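Local structure of CymD (Pseudomonas putida, 6Z34) at residues G20-I25 against K233-I238. The protein forms an outer-membrane channel of the FadL family that takes up monoaromatic hydrocarbons, probably by lateral diffusion, during their biodegradation. Sequence-based numbering, arbitrary orientation.
Sequences GAAFNI and KTRVGI
Ala-22 meets Arg-235 and Gly-237 where the loop segment 20-25 rests on the inner face of the barrel wall. The Ala-22 methyl packs against the strand backbone, with CB 3.6 Å from both Arg-235 O and Gly-237 N. Gly-237 permits this close approach: a side chain here would point at the loop and run into Ala-21 O, whereas Gly-237 CA comes within 3.2 Å of Ala-21 O in a CA-H...O contact with an angle of 160° at the hydrogen. Beside it, Ala-21 turns its CB to the carbonyl of Gly-237. The Arg-235 chain reaches alongside Ala-22 with CG anti to the backbone N (chi1 -177°), then bends at chi3, and its NH1 donates a 2.8 Å hydrogen bond to Ala-22 O. The acceptor lies almost in the guanidinium plane and is approached nearly along the C=O axis, while Arg-235 CD packs 3.4 Å from Ala-22 O. NH1 also donates to a water, which in turn accepts from Asn-24 N, so the guanidinium grips the loop twice, directly at Ala-22 O and through the water at Asn-24 N. NE makes a weak hydrogen bond to Gln-229 and NH2 a long, weak ion pair with Glu-289. On the loop side, Asp-299 OD2 accepts from the backbone N of Gly-20 and Ala-21, and Asn-33 binds Ala-21 O. The loop, which follows helix 10-15 in the N-terminal plug region of this FadL-type barrel, thus packs against strand 234-259, itself hydrogen-bonded between strands 198-229 and 281-289.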
# COMPACT_ATOMS: atom_id res chain seq x y z
N GLY A 20 -0.05 -7.15 13.76
CA GLY A 20 -1.37 -7.67 13.46
C GLY A 20 -1.41 -9.14 13.08
O GLY A 20 -2.49 -9.70 12.87
N ALA A 21 -0.24 -9.78 12.97
CA ALA A 21 -0.20 -11.19 12.60
C ALA A 21 -0.93 -12.08 13.61
O ALA A 21 -1.47 -13.13 13.25
CB ALA A 21 1.25 -11.64 12.47
N ALA A 22 -0.93 -11.68 14.88
CA ALA A 22 -1.56 -12.46 15.93
C ALA A 22 -2.49 -11.62 16.80
O ALA A 22 -3.23 -12.18 17.62
CB ALA A 22 -0.50 -13.12 16.83
N PHE A 23 -2.49 -10.30 16.63
CA PHE A 23 -3.24 -9.41 17.49
C PHE A 23 -4.54 -8.98 16.81
O PHE A 23 -4.55 -8.64 15.63
CB PHE A 23 -2.40 -8.18 17.81
CG PHE A 23 -2.99 -7.34 18.88
CD1 PHE A 23 -3.78 -6.24 18.57
CD2 PHE A 23 -2.77 -7.66 20.21
CE1 PHE A 23 -4.33 -5.48 19.58
CE2 PHE A 23 -3.31 -6.89 21.21
CZ PHE A 23 -4.08 -5.80 20.91
N ASN A 24 -5.63 -8.98 17.58
CA ASN A 24 -6.94 -8.61 17.08
C ASN A 24 -6.97 -7.14 16.71
O ASN A 24 -7.22 -6.29 17.58
CB ASN A 24 -8.02 -8.90 18.10
CG ASN A 24 -9.40 -8.51 17.59
OD1 ASN A 24 -9.57 -8.16 16.42
ND2 ASN A 24 -10.40 -8.56 18.47
N ILE A 25 -6.73 -6.82 15.44
CA ILE A 25 -6.66 -5.43 15.00
C ILE A 25 -8.04 -5.00 14.49
O ILE A 25 -8.20 -3.91 13.94
CB ILE A 25 -5.58 -5.21 13.93
CG1 ILE A 25 -5.83 -6.05 12.68
CG2 ILE A 25 -4.18 -5.45 14.49
CD1 ILE A 25 -5.11 -5.46 11.41
N LYS A 233 -1.60 -17.22 27.36
CA LYS A 233 -1.34 -15.80 27.20
C LYS A 233 -0.65 -15.45 25.88
O LYS A 233 -0.57 -14.27 25.54
CB LYS A 233 -0.50 -15.29 28.38
CG LYS A 233 -1.02 -15.75 29.72
CD LYS A 233 -0.94 -14.67 30.78
CE LYS A 233 0.48 -14.44 31.25
NZ LYS A 233 0.50 -13.50 32.42
N THR A 234 -0.17 -16.44 25.13
CA THR A 234 0.68 -16.19 23.98
C THR A 234 0.05 -16.82 22.75
O THR A 234 -0.13 -18.04 22.70
CB THR A 234 2.09 -16.73 24.20
OG1 THR A 234 2.79 -15.87 25.11
CG2 THR A 234 2.84 -16.77 22.88
N ARG A 235 -0.28 -15.98 21.78
CA ARG A 235 -0.81 -16.42 20.50
C ARG A 235 0.23 -16.14 19.44
O ARG A 235 0.94 -15.12 19.50
CB ARG A 235 -2.13 -15.68 20.18
CG ARG A 235 -2.83 -16.10 18.88
CD ARG A 235 -4.13 -15.30 18.68
NE ARG A 235 -4.86 -15.12 19.93
CZ ARG A 235 -5.02 -13.95 20.54
NH1 ARG A 235 -4.49 -12.84 20.03
NH2 ARG A 235 -5.71 -13.89 21.68
N VAL A 236 0.36 -17.04 18.48
CA VAL A 236 1.29 -16.84 17.37
C VAL A 236 0.48 -16.82 16.08
O VAL A 236 -0.55 -17.49 15.96
CB VAL A 236 2.41 -17.91 17.38
CG1 VAL A 236 1.84 -19.29 17.21
CG2 VAL A 236 3.42 -17.63 16.30
N GLY A 237 0.93 -16.01 15.12
CA GLY A 237 0.21 -15.83 13.87
C GLY A 237 1.15 -15.75 12.69
O GLY A 237 2.28 -15.24 12.79
N ILE A 238 0.69 -16.27 11.56
CA ILE A 238 1.49 -16.29 10.34
C ILE A 238 0.56 -16.06 9.17
O ILE A 238 -0.51 -16.68 9.08
CB ILE A 238 2.27 -17.62 10.17
CG1 ILE A 238 3.03 -17.67 8.86
CG2 ILE A 238 1.37 -18.81 10.15
CD1 ILE A 238 4.26 -16.84 8.85
O HOH W 1 -5.79 -10.39 20.18